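Local structure of Rho guanine nucleotide exchange factor 3 (Mus musculus, 2Z0Q) at residues Gly100-Leu105 / Glu185-Ile190; Glu212-Leu217 / Phe249-Val254; Val244-Phe249 / His324-Asn329. The protein acts as a guanine nucleotide exchange factor for the small GTPases RhoA and RhoB, this chain being its DH-PH fragment. All coordinates share one frame; numbering follows the deposited sequence.

Contact 1. Residues Gly100-Leu105 / Glu185-Ile190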
loop_
_atom_site.group_PDB
_atom_site.type_symbol
_atom_site.label_atom_id
_atom_site.label_comp_id
_atom_site.label_asym_id
_atom_site.label_seq_id
_atom_site.Cartn_x
_atom_site.Cartn_y
_atom_site.Cartn_z
ATOM N N GLY A 100 18.463 17.876 11.542
ATOM C CA GLY A 100 19.145 18.258 10.307
ATOM C C GLY A 100 18.892 17.339 9.126
ATOM O O GLY A 100 18.995 17.747 7.960
ATOM N N TRP A 101 18.583 16.077 9.403
ATOM C CA TRP A 101 18.337 15.106 8.344
ATOM C C TRP A 101 16.925 15.147 7.771
ATOM O O TRP A 101 16.736 14.931 6.591
ATOM C CB TRP A 101 18.646 13.684 8.879
ATOM C CG TRP A 101 18.322 12.556 7.939
ATOM C CD1 TRP A 101 19.095 12.094 6.893
ATOM C CD2 TRP A 101 17.150 11.726 7.965
ATOM N NE1 TRP A 101 18.466 11.037 6.277
ATOM C CE2 TRP A 101 17.275 10.792 6.910
ATOM C CE3 TRP A 101 16.005 11.677 8.789
ATOM C CZ2 TRP A 101 16.292 9.811 6.645
ATOM C CZ3 TRP A 101 15.023 10.690 8.526
ATOM C CH2 TRP A 101 15.180 9.779 7.466
ATOM N N LEU A 102 15.936 15.461 8.610
ATOM C CA LEU A 102 14.543 15.495 8.162
ATOM C C LEU A 102 14.173 16.101 6.798
ATOM O O LEU A 102 13.307 15.571 6.108
ATOM C CB LEU A 102 13.655 16.175 9.232
ATOM C CG LEU A 102 13.598 15.445 10.552
ATOM C CD1 LEU A 102 12.649 16.130 11.507
ATOM C CD2 LEU A 102 13.186 14.020 10.256
ATOM N N PRO A 103 14.770 17.230 6.430
ATOM C CA PRO A 103 14.441 17.851 5.142
ATOM C C PRO A 103 14.622 16.908 3.917
ATOM O O PRO A 103 13.941 17.072 2.930
ATOM C CB PRO A 103 15.387 19.050 5.096
ATOM C CG PRO A 103 15.482 19.426 6.515
ATOM C CD PRO A 103 15.673 18.109 7.198
ATOM N N CYS A 104 15.504 15.912 4.023
ATOM C CA CYS A 104 15.713 15.023 2.893
ATOM C C CYS A 104 14.525 14.116 2.661
ATOM O O CYS A 104 14.404 13.508 1.599
ATOM C CB CYS A 104 16.999 14.208 3.062
ATOM S SG CYS A 104 16.825 12.750 4.021
ATOM N N LEU A 105 13.620 14.042 3.640
ATOM C CA LEU A 105 12.420 13.222 3.482
ATOM C C LEU A 105 11.481 13.809 2.428
ATOM O O LEU A 105 10.469 13.220 2.090
ATOM C CB LEU A 105 11.675 13.073 4.815
ATOM C CG LEU A 105 12.332 12.127 5.840
ATOM C CD1 LEU A 105 11.461 12.003 7.037
ATOM C CD2 LEU A 105 12.580 10.766 5.222
ATOM N N GLU A 185 11.103 16.216 20.233
ATOM C CA GLU A 185 9.716 16.686 20.102
ATOM C C GLU A 185 9.550 17.375 18.724
ATOM O O GLU A 185 8.524 17.218 18.050
ATOM C CB GLU A 185 9.379 17.655 21.256
ATOM C CG GLU A 185 9.264 16.898 22.585
ATOM C CD GLU A 185 9.230 17.781 23.826
ATOM O OE1 GLU A 185 9.502 18.998 23.708
ATOM O OE2 GLU A 185 8.941 17.236 24.936
ATOM N N GLU A 186 10.563 18.127 18.317
ATOM C CA GLU A 186 10.501 18.792 17.030
ATOM C C GLU A 186 10.460 17.796 15.868
ATOM O O GLU A 186 9.611 17.873 15.005
ATOM C CB GLU A 186 11.677 19.765 16.877
ATOM C CG GLU A 186 11.878 20.241 15.432
ATOM C CD GLU A 186 13.051 21.240 15.238
ATOM O OE1 GLU A 186 13.833 21.455 16.169
ATOM O OE2 GLU A 186 13.174 21.804 14.096
ATOM N N ALA A 187 11.384 16.827 15.884
ATOM C CA ALA A 187 11.442 15.854 14.826
ATOM C C ALA A 187 10.140 15.070 14.703
ATOM O O ALA A 187 9.684 14.789 13.598
ATOM C CB ALA A 187 12.638 14.894 15.076
ATOM N N ILE A 188 9.593 14.680 15.842
ATOM C CA ILE A 188 8.355 13.920 15.831
ATOM C C ILE A 188 7.250 14.770 15.199
ATOM O O ILE A 188 6.540 14.317 14.299
ATOM C CB ILE A 188 7.961 13.521 17.264
ATOM C CG1 ILE A 188 8.945 12.469 17.796
ATOM C CG2 ILE A 188 6.533 12.945 17.270
ATOM C CD1 ILE A 188 8.917 12.332 19.298
ATOM N N ASN A 189 7.110 16.009 15.643
ATOM C CA ASN A 189 6.040 16.887 15.086
ATOM C C ASN A 189 6.183 17.102 13.601
ATOM O O ASN A 189 5.195 17.069 12.834
ATOM C CB ASN A 189 6.056 18.271 15.726
ATOM C CG ASN A 189 4.780 19.057 15.443
ATOM O OD1 ASN A 189 3.755 18.802 16.071
ATOM N ND2 ASN A 189 4.823 19.996 14.474
ATOM N N ILE A 190 7.404 17.349 13.170
ATOM C CA ILE A 190 7.632 17.596 11.749
ATOM C C ILE A 190 7.282 16.354 10.895
ATOM O O ILE A 190 6.636 16.471 9.859
ATOM C CB ILE A 190 9.085 17.982 11.507
ATOM C CG1 ILE A 190 9.378 19.301 12.221
ATOM C CG2 ILE A 190 9.373 18.067 9.986
ATOM C CD1 ILE A 190 8.543 20.498 11.785
#
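Leu102 reaches across to Ala187 and Ile190 with a single methyl group, CD1, and almost everything in this contact depends on where that methyl comes to rest. At the root, CB of Leu102 heads for helix 180-213 but lies short of it, 4.7 Å from Ile190 CG2. CG is placed beside the backbone N and opposite the carbonyl carbon (chi1 -63°). Leu102 CG stands 4.7 Å from Ala187 CB, and the two branches part from it. The extended second torsion (-177°) then carries CD1 outward, where it presses on the backbone of the helix: Leu102 CD1 lies 3.5 Å from Ala187 CA and 3.8 Å from Ala187 CB. The short side chain of Ala187 probably permits this approach to its CA. The same methyl, Leu102 CD1, lies 4.0 Å from Ile190 CB, so it settles between two residues about one helical turn apart.

Both segments belong to the DH (RhoGEF) domain, an elongated helical bundle. Here the 3-10 turn after helix 95-101 packs, through Leu102, against the long helix 180-213. Ala187 also touches Leu167 of helix 155-172, making a three-way packing.

The other branch of Leu102 turns back to its own segment, with Leu102 CD2 3.9 Å from Trp101 CE3. Trp101 is itself held by a hydrogen bond from NE1 to Leu73 O, and one face of its indole carries Cys104 SG, offset toward the rim. The turn beneath Leu102 is kept by the bond from Leu105 N to Leu102 O, 2.9 Å. Ile190 offers CB and CG2 to the leucine, whereas CG1 carries its terminal methyl away from Leu102, on the exposed side of the helix.

Contact 2. Residues Glu212-Leu217 / Phe249-Val254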
loop_
_atom_site.group_PDB
_atom_site.type_symbol
_atom_site.label_atom_id
_atom_site.label_comp_id
_atom_site.label_asym_id
_atom_site.label_seq_id
_atom_site.Cartn_x
_atom_site.Cartn_y
_atom_site.Cartn_z
ATOM N N GLU A 212 -9.095 7.673 -14.070
ATOM C CA GLU A 212 -8.629 7.977 -15.430
ATOM C C GLU A 212 -8.417 6.718 -16.255
ATOM O O GLU A 212 -8.333 6.780 -17.485
ATOM C CB GLU A 212 -7.325 8.799 -15.371
ATOM C CG GLU A 212 -7.471 10.013 -14.462
ATOM C CD GLU A 212 -6.299 10.981 -14.522
ATOM O OE1 GLU A 212 -5.127 10.528 -14.611
ATOM O OE2 GLU A 212 -6.566 12.198 -14.462
ATOM N N ARG A 213 -8.355 5.573 -15.579
ATOM C CA ARG A 213 -8.143 4.310 -16.256
ATOM C C ARG A 213 -9.432 3.486 -16.470
ATOM O O ARG A 213 -9.371 2.392 -17.050
ATOM C CB ARG A 213 -7.116 3.476 -15.504
ATOM C CG ARG A 213 -5.711 4.102 -15.348
ATOM C CD ARG A 213 -4.956 4.167 -16.636
ATOM N NE ARG A 213 -3.561 4.605 -16.438
ATOM C CZ ARG A 213 -2.499 3.912 -16.856
ATOM N NH1 ARG A 213 -2.663 2.739 -17.481
ATOM N NH2 ARG A 213 -1.265 4.409 -16.700
ATOM N N LEU A 214 -10.572 4.006 -16.028
ATOM C CA LEU A 214 -11.851 3.288 -16.254
ATOM C C LEU A 214 -12.196 3.392 -17.735
ATOM O O LEU A 214 -12.001 4.440 -18.367
ATOM C CB LEU A 214 -12.986 3.894 -15.425
ATOM C CG LEU A 214 -12.804 3.736 -13.890
ATOM C CD1 LEU A 214 -13.975 4.408 -13.166
ATOM C CD2 LEU A 214 -12.764 2.228 -13.522
ATOM N N LEU A 215 -12.700 2.300 -18.297
ATOM C CA LEU A 215 -13.052 2.263 -19.713
ATOM C C LEU A 215 -14.536 1.952 -19.817
ATOM O O LEU A 215 -14.992 0.986 -19.232
ATOM C CB LEU A 215 -12.206 1.180 -20.365
ATOM C CG LEU A 215 -12.375 0.830 -21.829
ATOM C CD1 LEU A 215 -12.160 2.060 -22.727
ATOM C CD2 LEU A 215 -11.314 -0.235 -22.124
ATOM N N TYR A 216 -15.276 2.786 -20.540
ATOM C CA TYR A 216 -16.719 2.634 -20.687
ATOM C C TYR A 216 -17.068 2.238 -22.130
ATOM O O TYR A 216 -17.298 3.114 -22.973
ATOM C CB TYR A 216 -17.399 3.968 -20.337
ATOM C CG TYR A 216 -17.001 4.540 -18.989
ATOM C CD1 TYR A 216 -17.718 4.225 -17.827
ATOM C CD2 TYR A 216 -15.906 5.402 -18.863
ATOM C CE1 TYR A 216 -17.356 4.759 -16.575
ATOM C CE2 TYR A 216 -15.549 5.937 -17.630
ATOM C CZ TYR A 216 -16.268 5.621 -16.493
ATOM O OH TYR A 216 -15.910 6.204 -15.292
ATOM N N LEU A 217 -17.128 0.940 -22.419
ATOM C CA LEU A 217 -17.406 0.511 -23.788
ATOM C C LEU A 217 -18.867 0.185 -24.072
ATOM O O LEU A 217 -19.237 -0.130 -25.223
ATOM C CB LEU A 217 -16.500 -0.670 -24.152
ATOM C CG LEU A 217 -15.018 -0.341 -23.964
ATOM C CD1 LEU A 217 -14.155 -1.572 -24.283
ATOM C CD2 LEU A 217 -14.655 0.860 -24.857
ATOM N N PHE A 249 -13.864 -1.602 -7.467
ATOM C CA PHE A 249 -13.547 -0.313 -6.858
ATOM C C PHE A 249 -14.719 0.227 -6.045
ATOM O O PHE A 249 -15.813 0.470 -6.576
ATOM C CB PHE A 249 -13.245 0.719 -7.962
ATOM C CG PHE A 249 -12.048 0.376 -8.809
ATOM C CD1 PHE A 249 -10.757 0.705 -8.396
ATOM C CD2 PHE A 249 -12.212 -0.290 -10.019
ATOM C CE1 PHE A 249 -9.648 0.376 -9.176
ATOM C CE2 PHE A 249 -11.128 -0.616 -10.786
ATOM C CZ PHE A 249 -9.824 -0.282 -10.374
ATOM N N LEU A 250 -14.482 0.433 -4.754
ATOM C CA LEU A 250 -15.483 1.026 -3.912
ATOM C C LEU A 250 -15.119 2.511 -3.697
ATOM O O LEU A 250 -14.255 2.839 -2.880
ATOM C CB LEU A 250 -15.540 0.331 -2.538
ATOM C CG LEU A 250 -16.534 1.019 -1.572
ATOM C CD1 LEU A 250 -17.984 0.930 -2.100
ATOM C CD2 LEU A 250 -16.419 0.371 -0.213
ATOM N N PHE A 251 -15.755 3.392 -4.458
ATOM C CA PHE A 251 -15.553 4.828 -4.258
ATOM C C PHE A 251 -16.542 5.156 -3.123
ATOM O O PHE A 251 -17.422 4.356 -2.825
ATOM C CB PHE A 251 -15.896 5.599 -5.539
ATOM C CG PHE A 251 -14.890 5.398 -6.647
ATOM C CD1 PHE A 251 -13.662 6.076 -6.636
ATOM C CD2 PHE A 251 -15.171 4.533 -7.697
ATOM C CE1 PHE A 251 -12.725 5.893 -7.665
ATOM C CE2 PHE A 251 -14.255 4.335 -8.727
ATOM C CZ PHE A 251 -13.018 5.023 -8.715
ATOM N N GLN A 252 -16.426 6.324 -2.485
ATOM C CA GLN A 252 -17.312 6.601 -1.362
ATOM C C GLN A 252 -18.792 6.377 -1.614
ATOM O O GLN A 252 -19.498 5.812 -0.774
ATOM C CB GLN A 252 -17.122 8.037 -0.874
ATOM C CG GLN A 252 -17.849 8.339 0.442
ATOM C CD GLN A 252 -17.229 7.608 1.611
ATOM O OE1 GLN A 252 -17.577 6.465 1.896
ATOM N NE2 GLN A 252 -16.277 8.268 2.292
ATOM N N GLU A 253 -19.267 6.794 -2.781
ATOM C CA GLU A 253 -20.681 6.682 -3.071
ATOM C C GLU A 253 -21.075 5.715 -4.183
ATOM O O GLU A 253 -22.257 5.590 -4.487
ATOM C CB GLU A 253 -21.232 8.077 -3.399
ATOM C CG GLU A 253 -21.059 9.076 -2.236
ATOM C CD GLU A 253 -21.685 10.418 -2.555
ATOM O OE1 GLU A 253 -22.903 10.443 -2.810
ATOM O OE2 GLU A 253 -20.964 11.438 -2.574
ATOM N N VAL A 254 -20.095 5.032 -4.757
ATOM C CA VAL A 254 -20.403 4.120 -5.865
ATOM C C VAL A 254 -19.426 2.959 -6.008
ATOM O O VAL A 254 -18.208 3.117 -5.863
ATOM C CB VAL A 254 -20.515 4.926 -7.216
ATOM C CG1 VAL A 254 -19.171 5.569 -7.545
ATOM C CG2 VAL A 254 -20.981 3.992 -8.402
#
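Leu214 sets one methyl group against each of two aromatic rings, Phe249 and Phe251. The apolar contacts are loose and obliquely set: CD2 of Leu214 lies 4.3 Å from CE2 of Phe249, and CD1 of Leu214 lies 4.4 Å from CE2 of Phe251. The two rings come from alternate residues of strand 245-251 and so from one face of it, and the forked leucine meets one ring with each branch. Ile226 of helix 224-227 also touches Leu214, and Leu232 touches both phenylalanines.

Among aromatic contacts, the ring of Phe249 meets Tyr269 edge-to-face and Tyr210 at an inclined angle, which joins it to the end of helix 180-213 as well as to the sheet.

Backbone bonds hold the turn and the strand. Phe251 N donates to Val254 O at 2.8 Å, the return bond from Val254 N to Phe251 O is weak, and Gln252 and Glu253 form the tight two-residue turn between them. Leu215 pairs with strand 266-271, and Arg213 NH1 adds a side-chain hydrogen bond to Leu267 O.

Leu214, Phe249 and Phe251 form a buried layer on the outer face of the PH sheet, where helices 180-213 and 224-227 pack at the DH-PH junction.

Contact 3. Residues Val244-Phe249 / His324-Asn329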
loop_
_atom_site.group_PDB
_atom_site.type_symbol
_atom_site.label_atom_id
_atom_site.label_comp_id
_atom_site.label_asym_id
_atom_site.label_seq_id
_atom_site.Cartn_x
_atom_site.Cartn_y
_atom_site.Cartn_z
ATOM N N VAL A 244 -14.833 -15.510 -13.458
ATOM C CA VAL A 244 -14.309 -14.261 -14.025
ATOM C C VAL A 244 -13.498 -13.452 -13.004
ATOM O O VAL A 244 -13.992 -13.161 -11.907
ATOM C CB VAL A 244 -15.470 -13.389 -14.533
ATOM C CG1 VAL A 244 -14.935 -12.089 -15.176
ATOM C CG2 VAL A 244 -16.284 -14.178 -15.549
ATOM N N LYS A 245 -12.268 -13.070 -13.375
ATOM C CA LYS A 245 -11.431 -12.276 -12.466
ATOM C C LYS A 245 -11.765 -10.803 -12.677
ATOM O O LYS A 245 -11.624 -10.270 -13.775
ATOM C CB LYS A 245 -9.950 -12.565 -12.724
ATOM C CG LYS A 245 -9.600 -14.044 -12.584
ATOM C CD LYS A 245 -8.096 -14.307 -12.633
ATOM C CE LYS A 245 -7.799 -15.856 -12.604
ATOM N NZ LYS A 245 -6.335 -16.143 -12.419
ATOM N N LEU A 246 -12.264 -10.157 -11.621
ATOM C CA LEU A 246 -12.679 -8.769 -11.688
ATOM C C LEU A 246 -11.815 -7.891 -10.784
ATOM O O LEU A 246 -11.127 -8.404 -9.896
ATOM C CB LEU A 246 -14.163 -8.662 -11.242
ATOM C CG LEU A 246 -15.179 -9.571 -11.969
ATOM C CD1 LEU A 246 -16.496 -9.717 -11.196
ATOM C CD2 LEU A 246 -15.386 -9.016 -13.381
ATOM N N HIS A 247 -11.767 -6.596 -11.101
ATOM C CA HIS A 247 -11.105 -5.649 -10.233
ATOM C C HIS A 247 -12.252 -4.745 -9.819
ATOM O O HIS A 247 -12.908 -4.085 -10.660
ATOM C CB HIS A 247 -10.011 -4.811 -10.919
ATOM C CG HIS A 247 -9.115 -4.155 -9.924
ATOM N ND1 HIS A 247 -7.874 -4.661 -9.587
ATOM C CD2 HIS A 247 -9.335 -3.106 -9.095
ATOM C CE1 HIS A 247 -7.368 -3.947 -8.592
ATOM N NE2 HIS A 247 -8.233 -2.995 -8.280
ATOM N N VAL A 248 -12.499 -4.694 -8.517
ATOM C CA VAL A 248 -13.615 -3.925 -8.022
ATOM C C VAL A 248 -13.151 -2.687 -7.256
ATOM O O VAL A 248 -12.209 -2.745 -6.481
ATOM C CB VAL A 248 -14.502 -4.822 -7.133
ATOM C CG1 VAL A 248 -15.654 -4.041 -6.580
ATOM C CG2 VAL A 248 -14.980 -6.021 -7.954
ATOM N N PHE A 249 -13.864 -1.602 -7.467
ATOM C CA PHE A 249 -13.547 -0.313 -6.858
ATOM C C PHE A 249 -14.719 0.227 -6.045
ATOM O O PHE A 249 -15.813 0.470 -6.576
ATOM C CB PHE A 249 -13.245 0.719 -7.962
ATOM C CG PHE A 249 -12.048 0.376 -8.809
ATOM C CD1 PHE A 249 -10.757 0.705 -8.396
ATOM C CD2 PHE A 249 -12.212 -0.290 -10.019
ATOM C CE1 PHE A 249 -9.648 0.376 -9.176
ATOM C CE2 PHE A 249 -11.128 -0.616 -10.786
ATOM C CZ PHE A 249 -9.824 -0.282 -10.374
ATOM N N HIS A 324 -24.081 -10.053 -8.020
ATOM C CA HIS A 324 -22.723 -10.587 -8.160
ATOM C C HIS A 324 -22.319 -11.363 -6.909
ATOM O O HIS A 324 -22.515 -10.870 -5.800
ATOM C CB HIS A 324 -21.748 -9.425 -8.308
ATOM C CG HIS A 324 -22.044 -8.548 -9.473
ATOM N ND1 HIS A 324 -21.650 -8.859 -10.756
ATOM C CD2 HIS A 324 -22.750 -7.397 -9.558
ATOM C CE1 HIS A 324 -22.103 -7.929 -11.583
ATOM N NE2 HIS A 324 -22.775 -7.032 -10.879
ATOM N N SER A 325 -21.796 -12.570 -7.090
ATOM C CA SER A 325 -21.284 -13.396 -5.978
ATOM C C SER A 325 -19.780 -13.277 -6.198
ATOM O O SER A 325 -19.284 -13.755 -7.199
ATOM C CB SER A 325 -21.760 -14.845 -6.134
ATOM O OG SER A 325 -23.150 -14.872 -5.882
ATOM N N LEU A 326 -19.094 -12.641 -5.252
ATOM C CA LEU A 326 -17.685 -12.303 -5.398
ATOM C C LEU A 326 -16.846 -13.007 -4.331
ATOM O O LEU A 326 -17.252 -13.042 -3.181
ATOM C CB LEU A 326 -17.551 -10.773 -5.251
ATOM C CG LEU A 326 -18.336 -9.913 -6.246
ATOM C CD1 LEU A 326 -18.172 -8.421 -5.905
ATOM C CD2 LEU A 326 -17.796 -10.177 -7.668
ATOM N N GLN A 327 -15.674 -13.501 -4.716
ATOM C CA GLN A 327 -14.795 -14.243 -3.809
ATOM C C GLN A 327 -13.538 -13.463 -3.484
ATOM O O GLN A 327 -12.820 -13.049 -4.397
ATOM C CB GLN A 327 -14.375 -15.589 -4.425
ATOM C CG GLN A 327 -13.478 -16.414 -3.486
ATOM C CD GLN A 327 -13.033 -17.714 -4.118
ATOM O OE1 GLN A 327 -12.487 -17.705 -5.223
ATOM N NE2 GLN A 327 -13.254 -18.833 -3.431
ATOM N N ALA A 328 -13.306 -13.247 -2.185
ATOM C CA ALA A 328 -12.123 -12.520 -1.719
ATOM C C ALA A 328 -10.938 -13.464 -1.679
ATOM O O ALA A 328 -11.075 -14.680 -1.807
ATOM C CB ALA A 328 -12.372 -11.909 -0.329
ATOM N N ASN A 329 -9.758 -12.884 -1.472
ATOM C CA ASN A 329 -8.518 -13.628 -1.486
ATOM C C ASN A 329 -8.315 -14.584 -0.312
ATOM O O ASN A 329 -7.673 -15.620 -0.466
ATOM C CB ASN A 329 -7.374 -12.607 -1.622
ATOM C CG ASN A 329 -7.603 -11.629 -2.797
ATOM O OD1 ASN A 329 -7.433 -10.413 -2.649
ATOM N ND2 ASN A 329 -7.988 -12.162 -3.967
#
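Backbone hydrogen bonds tie Leu246 to Leu238 and Val248 to Gly236 of strand 232-240, and from this frame both residues send their side chains to Leu326. Their meeting is wholly apolar. Leu246 CD1 comes within 3.8 Å of Leu326 CD2, methyl against methyl, with the two leucine side chains crossing at about a right angle. Each has CG beside its backbone N and opposite the carbonyl carbon (chi1 -54° in Leu246, -59° in Leu326), which turns the two branched ends toward one another. The second methyl of Leu326 makes a looser touch, Leu326 CD1 lying 4.5 Å from Val248 CG2, so that Leu326 spans two residues of the facing strand.

Strands 245-251 and 322-327 are not paired with each other: both flank strand 232-240, each antiparallel to it. Leu238 of that middle strand touches Val248 and Leu326, while Leu255 packs against Val248 from strand 254-263. His247, between Leu246 and Val248, turns the other way, where its NE2 is hydrogen-bonded to His235 ND1 and its CD2 lies above one face of the Phe249 ring, offset toward the rim.

Side chains of next-but-one strands closing over the strand between them fit a strongly curved sheet, as in the hydrophobic interior of the PH-domain beta barrel.

From the N terminus, contact 1 comes first: it closes a largely helical loop of the DH domain, bringing the turn after helix 95-101 onto helix 180-213. That helix then runs on to contact 2, whose centre is about 38 Å from that of contact 1, and so links the two domains. Contact 2 joins the chain just past the helix to strand 245-251. Before its loop is complete, contact 3 opens in that same strand (segment 244-249), and it closes in the last strand, 322-327; contacts 2 and 3 therefore cross, sharing Phe249, with centres about 14 Å apart. Together they tie strand 245-251 to the first strand, 214-215, and to the last, while contact 1 stands apart in series.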